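Local coordinates for protein activating signal cointegrator 1 complex subunit 2 (Homo sapiens, PDB 6YXQ) that binds K63-linked polyubiquitin and, as a subunit of the ASCC complex, recruits the helicase ASCC3 and ALKBH3 to sites of DNA alkylation damage, at the interface of chains B and A. Residues are numbered along the deposited sequence; one frame, centred on the assembly and turned at random. Chains: chain A, Activating signal cointegrator 1 complex subunit 2; chain B, Activating signal cointegrator 1 complex subunit 3.

Contact 1: the interface of chains B and A. Residues chain B 8-11, 13; chain A 104, 166-167, 208, 251-252, 255-256, 259.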
loop_
_atom_site.group_PDB
_atom_site.type_symbol
_atom_site.label_atom_id
_atom_site.label_comp_id
_atom_site.label_asym_id
_atom_site.label_seq_id
_atom_site.Cartn_x
_atom_site.Cartn_y
_atom_site.Cartn_z
ATOM N N PRO B 8 -7.702 3.192 13.818
ATOM C CA PRO B 8 -7.929 1.761 14.052
ATOM C C PRO B 8 -8.099 1.014 12.737
ATOM O O PRO B 8 -9.030 1.282 11.974
ATOM C CB PRO B 8 -9.216 1.745 14.883
ATOM C CG PRO B 8 -9.931 2.988 14.467
ATOM C CD PRO B 8 -8.859 4.011 14.214
ATOM N N ARG B 9 -7.194 0.070 12.475
ATOM C CA ARG B 9 -7.192 -0.681 11.228
ATOM C C ARG B 9 -7.151 -2.178 11.503
ATOM O O ARG B 9 -6.457 -2.644 12.415
ATOM C CB ARG B 9 -6.010 -0.277 10.333
ATOM C CG ARG B 9 -6.000 1.203 9.975
ATOM C CD ARG B 9 -5.235 1.478 8.693
ATOM N NE ARG B 9 -5.589 2.771 8.116
ATOM C CZ ARG B 9 -4.800 3.840 8.130
ATOM N NH1 ARG B 9 -5.209 4.973 7.575
ATOM N NH2 ARG B 9 -3.603 3.777 8.695
ATOM N N LEU B 10 -7.903 -2.921 10.692
ATOM C CA LEU B 10 -7.999 -4.366 10.858
ATOM C C LEU B 10 -6.632 -5.024 10.763
ATOM O O LEU B 10 -6.286 -5.874 11.587
ATOM C CB LEU B 10 -8.945 -4.948 9.808
ATOM C CG LEU B 10 -8.894 -6.464 9.649
ATOM C CD1 LEU B 10 -9.401 -7.152 10.902
ATOM C CD2 LEU B 10 -9.711 -6.873 8.448
ATOM N N THR B 11 -5.846 -4.659 9.749
ATOM C CA THR B 11 -4.514 -5.237 9.622
ATOM C C THR B 11 -3.601 -4.778 10.749
ATOM O O THR B 11 -2.629 -5.468 11.082
ATOM C CB THR B 11 -3.914 -4.880 8.269
ATOM O OG1 THR B 11 -3.926 -3.456 8.103
ATOM C CG2 THR B 11 -4.728 -5.525 7.167
ATOM N N ALA B 13 -4.733 -4.489 13.924
ATOM C CA ALA B 13 -5.083 -5.466 14.951
ATOM C C ALA B 13 -4.482 -6.830 14.635
ATOM O O ALA B 13 -3.990 -7.523 15.531
ATOM C CB ALA B 13 -6.600 -5.565 15.086
ATOM N N ARG A 104 -5.604 5.462 3.740
ATOM C CA ARG A 104 -6.555 4.982 2.753
ATOM C C ARG A 104 -7.436 6.136 2.290
ATOM O O ARG A 104 -7.653 7.115 3.013
ATOM C CB ARG A 104 -7.422 3.855 3.326
ATOM C CG ARG A 104 -6.700 2.522 3.508
ATOM C CD ARG A 104 -5.942 2.476 4.825
ATOM N NE ARG A 104 -5.461 1.140 5.154
ATOM C CZ ARG A 104 -4.178 0.796 5.210
ATOM N NH1 ARG A 104 -3.233 1.690 4.962
ATOM N NH2 ARG A 104 -3.836 -0.445 5.520
ATOM N N LEU A 166 -4.082 -8.227 2.698
ATOM C CA LEU A 166 -5.294 -7.435 2.878
ATOM C C LEU A 166 -5.026 -5.963 2.596
ATOM O O LEU A 166 -5.801 -5.300 1.890
ATOM C CB LEU A 166 -5.830 -7.626 4.299
ATOM C CG LEU A 166 -6.868 -8.728 4.534
ATOM C CD1 LEU A 166 -6.409 -10.064 3.976
ATOM C CD2 LEU A 166 -7.165 -8.849 6.013
ATOM N N ASP A 167 -3.930 -5.438 3.149
ATOM C CA ASP A 167 -3.531 -4.065 2.868
ATOM C C ASP A 167 -3.350 -3.852 1.372
ATOM O O ASP A 167 -3.837 -2.865 0.812
ATOM C CB ASP A 167 -2.240 -3.725 3.617
ATOM C CG ASP A 167 -2.448 -3.601 5.111
ATOM O OD1 ASP A 167 -3.511 -3.081 5.522
ATOM O OD2 ASP A 167 -1.544 -4.017 5.871
ATOM N N VAL A 208 -12.379 -9.306 16.351
ATOM C CA VAL A 208 -12.599 -7.890 16.069
ATOM C C VAL A 208 -14.076 -7.546 16.215
ATOM O O VAL A 208 -14.461 -6.720 17.052
ATOM C CB VAL A 208 -12.073 -7.542 14.667
ATOM C CG1 VAL A 208 -12.342 -6.079 14.346
ATOM C CG2 VAL A 208 -10.586 -7.865 14.563
ATOM N N LEU A 251 -15.216 4.072 12.670
ATOM C CA LEU A 251 -14.055 4.131 11.784
ATOM C C LEU A 251 -13.372 2.773 11.691
ATOM O O LEU A 251 -13.016 2.317 10.597
ATOM C CB LEU A 251 -13.066 5.189 12.278
ATOM C CG LEU A 251 -13.376 6.666 12.024
ATOM C CD1 LEU A 251 -12.377 7.537 12.760
ATOM C CD2 LEU A 251 -13.367 6.977 10.537
ATOM N N TYR A 252 -13.185 2.120 12.836
ATOM C CA TYR A 252 -12.641 0.769 12.877
ATOM C C TYR A 252 -13.517 -0.199 12.091
ATOM O O TYR A 252 -13.017 -1.009 11.301
ATOM C CB TYR A 252 -12.519 0.336 14.338
ATOM C CG TYR A 252 -11.729 -0.924 14.595
ATOM C CD1 TYR A 252 -10.618 -1.255 13.828
ATOM C CD2 TYR A 252 -12.086 -1.773 15.624
ATOM C CE1 TYR A 252 -9.895 -2.410 14.078
ATOM C CE2 TYR A 252 -11.372 -2.921 15.881
ATOM C CZ TYR A 252 -10.281 -3.236 15.108
ATOM O OH TYR A 252 -9.584 -4.385 15.381
ATOM N N ASP A 255 -13.174 0.551 8.275
ATOM C CA ASP A 255 -11.904 0.044 7.767
ATOM C C ASP A 255 -11.933 -1.471 7.658
ATOM O O ASP A 255 -11.488 -2.035 6.650
ATOM C CB ASP A 255 -10.745 0.486 8.664
ATOM C CG ASP A 255 -9.396 -0.103 8.227
ATOM O OD1 ASP A 255 -8.656 0.588 7.499
ATOM O OD2 ASP A 255 -9.062 -1.234 8.623
ATOM N N THR A 256 -12.485 -2.139 8.676
ATOM C CA THR A 256 -12.482 -3.597 8.718
ATOM C C THR A 256 -13.322 -4.185 7.590
ATOM O O THR A 256 -12.883 -5.108 6.885
ATOM C CB THR A 256 -12.999 -4.068 10.077
ATOM O OG1 THR A 256 -12.247 -3.438 11.121
ATOM C CG2 THR A 256 -12.877 -5.572 10.199
ATOM N N THR A 259 -11.707 -3.473 4.131
ATOM C CA THR A 259 -10.530 -4.303 3.890
ATOM C C THR A 259 -10.919 -5.745 3.585
ATOM O O THR A 259 -10.425 -6.340 2.618
ATOM C CB THR A 259 -9.593 -4.250 5.092
ATOM O OG1 THR A 259 -9.333 -2.884 5.430
ATOM C CG2 THR A 259 -8.286 -4.943 4.764
HETATM O O HOH W 1 -6.819 -3.114 7.920
#

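Contact 2: the interface of chains B and A. Residues chain B 180-181, 183; chain A 254, 314, 318, 321-322.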
loop_
_atom_site.group_PDB
_atom_site.type_symbol
_atom_site.label_atom_id
_atom_site.label_comp_id
_atom_site.label_asym_id
_atom_site.label_seq_id
_atom_site.Cartn_x
_atom_site.Cartn_y
_atom_site.Cartn_z
ATOM N N LEU B 180 -15.353 5.601 0.079
ATOM C CA LEU B 180 -16.665 5.386 0.666
ATOM C C LEU B 180 -17.713 5.448 -0.432
ATOM O O LEU B 180 -17.690 6.355 -1.272
ATOM C CB LEU B 180 -16.965 6.431 1.739
ATOM C CG LEU B 180 -16.163 6.393 3.036
ATOM C CD1 LEU B 180 -16.334 7.708 3.781
ATOM C CD2 LEU B 180 -16.597 5.227 3.896
ATOM N N ASP B 181 -18.613 4.473 -0.442
ATOM C CA ASP B 181 -19.755 4.550 -1.333
ATOM C C ASP B 181 -20.681 5.667 -0.880
ATOM O O ASP B 181 -20.819 5.954 0.315
ATOM C CB ASP B 181 -20.501 3.220 -1.382
ATOM C CG ASP B 181 -19.867 2.242 -2.350
ATOM O OD1 ASP B 181 -18.906 2.627 -3.045
ATOM O OD2 ASP B 181 -20.323 1.086 -2.417
ATOM N N PHE B 183 -23.813 7.342 0.141
ATOM C CA PHE B 183 -25.146 7.228 0.666
ATOM C C PHE B 183 -25.546 8.601 1.101
ATOM O O PHE B 183 -24.928 9.600 0.768
ATOM C CB PHE B 183 -25.233 6.250 1.825
ATOM C CG PHE B 183 -24.723 4.930 1.468
ATOM C CD1 PHE B 183 -23.386 4.654 1.622
ATOM C CD2 PHE B 183 -25.571 3.953 0.992
ATOM C CE1 PHE B 183 -22.892 3.439 1.301
ATOM C CE2 PHE B 183 -25.086 2.720 0.670
ATOM C CZ PHE B 183 -23.738 2.460 0.826
ATOM N N CYS A 254 -15.678 0.471 9.653
ATOM C CA CYS A 254 -15.605 0.803 8.232
ATOM C C CYS A 254 -14.309 0.299 7.609
ATOM O O CYS A 254 -14.321 -0.300 6.523
ATOM C CB CYS A 254 -15.733 2.315 8.046
ATOM S SG CYS A 254 -15.602 2.853 6.329
ATOM N N GLN A 314 -22.460 8.161 6.808
ATOM C CA GLN A 314 -21.926 7.681 5.536
ATOM C C GLN A 314 -21.100 6.419 5.736
ATOM O O GLN A 314 -21.263 5.431 5.009
ATOM C CB GLN A 314 -21.080 8.768 4.870
ATOM C CG GLN A 314 -21.876 9.970 4.409
ATOM C CD GLN A 314 -22.766 9.649 3.233
ATOM O OE1 GLN A 314 -22.332 9.024 2.260
ATOM N NE2 GLN A 314 -24.024 10.065 3.318
ATOM N N HIS A 318 -21.897 2.636 4.388
ATOM C CA HIS A 318 -20.860 1.959 3.618
ATOM C C HIS A 318 -20.504 0.610 4.236
ATOM O O HIS A 318 -20.348 -0.389 3.521
ATOM C CB HIS A 318 -19.639 2.872 3.518
ATOM C CG HIS A 318 -18.430 2.220 2.931
ATOM N ND1 HIS A 318 -18.167 2.219 1.578
ATOM C CD2 HIS A 318 -17.398 1.566 3.516
ATOM C CE1 HIS A 318 -17.030 1.582 1.354
ATOM N NE2 HIS A 318 -16.544 1.175 2.514
ATOM N N LYS A 321 -23.295 -1.972 3.590
ATOM C CA LYS A 321 -23.241 -2.426 2.204
ATOM C C LYS A 321 -22.095 -3.414 1.991
ATOM O O LYS A 321 -22.279 -4.474 1.378
ATOM C CB LYS A 321 -23.111 -1.227 1.270
ATOM C CG LYS A 321 -23.170 -1.587 -0.198
ATOM C CD LYS A 321 -22.997 -0.353 -1.074
ATOM C CE LYS A 321 -22.999 -0.699 -2.560
ATOM N NZ LYS A 321 -22.602 0.469 -3.410
ATOM N N LYS A 322 -20.906 -3.091 2.508
ATOM C CA LYS A 322 -19.759 -3.979 2.325
ATOM C C LYS A 322 -19.960 -5.309 3.041
ATOM O O LYS A 322 -19.521 -6.355 2.550
ATOM C CB LYS A 322 -18.482 -3.304 2.816
ATOM C CG LYS A 322 -18.038 -2.126 1.977
ATOM C CD LYS A 322 -17.945 -2.498 0.518
ATOM C CE LYS A 322 -18.039 -1.271 -0.367
ATOM N NZ LYS A 322 -18.183 -1.647 -1.797
#

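Contact 1: the interface of chains B and A
The carboxylate oxygen OD2 of A:Asp255 is held by two partners: the backbone amide of B:Leu10, whose N lies 2.9 Å from OD2 in a nearly straight bond (164° at the hydrogen), and a water. The amide arrives from above the carboxylate plane. B:Leu10 opens the helix 10-18 of chain B, so A:Asp255 acts as a cap borrowed from the other subunit, and its negative charge would suit the positive end of the helix dipole. The same water also reaches the next backbone amide, lying 2.6 Å from N of B:Thr11, and bonds to that residue's hydroxyl.

B:Thr11 then reaches tip to tip toward A:Asp167. Its OG1 sits in the crowded position between backbone N and carbonyl carbon (chi1 55°) and donates to A:Asp167 OD1 at 2.6 Å, on the syn lone pair. That acceptor is fixed from its own side by A:Arg104, whose NH2 forms a salt bridge to A:Asp167 OD1 at 2.7 Å. Over one face of the A:Arg104 guanidinium lies CD of B:Arg9; the two guanidinium planes stack 25° apart. This pairing of like charges would be eased by the carboxylates, for B:Arg9 presents NE to A:Asp255 OD1 in a long salt bridge of 3.8 Å.

The apolar side is carried by B:Leu10, with CG anti to the backbone N. Its CD2 meets CG2 of A:Thr256 at 3.8 Å, while CD1 lies against both A:Thr256 and A:Val208. B:Pro8 crosses A:Tyr252 obliquely, its CB touching the ring at CD1 (3.5 Å).

The patch thus reads both the start of an ASCC3 helix and the side chains on it, and seats the N-terminal segment of the helicase subunit on this N-terminal helical part of ASCC2, a direct interaction that would let ASCC2 bring ASCC3 to damaged DNA.

Contact 2: the interface of chains B and A
A:Lys321 leaves its helix with CG anti to the backbone N (chi1 -175°) and stays extended to the tip, which lets one side chain serve an aromatic ring and a carboxylate in turn. CB meets the far end of B:Phe183, at CZ. CD packs closer against the same CZ, 3.5 Å away, with the lysine crossing the phenylalanine obliquely, and it also comes beside B:Asp181 OD2. CE continues along that oxygen, and the ammonium NZ reaches B:Asp181 OD2 at 2.6 Å, a hydrogen-bonded salt bridge. NZ stands well above the carboxylate plane. A second lysine, A:Lys322, bent at chi2, brings its NZ to 3.5 Å from the same B:Asp181 OD2, so two positive groups surround one acidic oxygen and would be expected to keep it ionised.

The backbone beneath this aspartate is read by A:His318. Its ND1 accepts from B:Asp181 N at 3.1 Å, a straight bond (173° at the hydrogen) though tilted 30° from the ring plane; ND1 as acceptor would place the ring's hydrogen on NE2 if the histidine is neutral. The imidazole is sandwiched: CD2 of B:Leu180 lies over one face, 3.9 Å from the ring centroid, and CG of A:Lys322 lies over the other. The same methyl of B:Leu180 touches SG of A:Cys254.

Further along, A:Gln314 folds at chi2 and brings its amide to the backbone of B:Phe183. OE1 accepts from B:Phe183 N at 3.1 Å on a lone pair in its carbonyl plane. The bond from NE2 to B:Phe183 O, 2.7 Å long, is poorly directed, coming from above that carbonyl's plane and away from a lone pair.

A:Gln314, A:His318, A:Lys321 and A:Lys322 lie along a little over two turns of the long helix 306-340, along which a loop from the C-terminal part of this ASCC3 segment lies, with A:Cys254 contributed by the neighbouring helix 243-266.

The centres of contact 1 and contact 2 lie about 14 Å apart, and helix 243-266 of chain A serves both: A:Cys254 belongs to contact 2, while its sequence neighbour A:Asp255 works in contact 1. Contact 1 also draws on helices 162-172 and 193-216, and contact 2 on helix 306-340. On the ASCC3 side the residues come from opposite ends of the chain, the start of helix 10-18 and a loop beyond helix 147-163. ASCC2 therefore gathers two distant stretches of its partner on adjoining surfaces, consistent with the broad ASCC3 region required for the interaction.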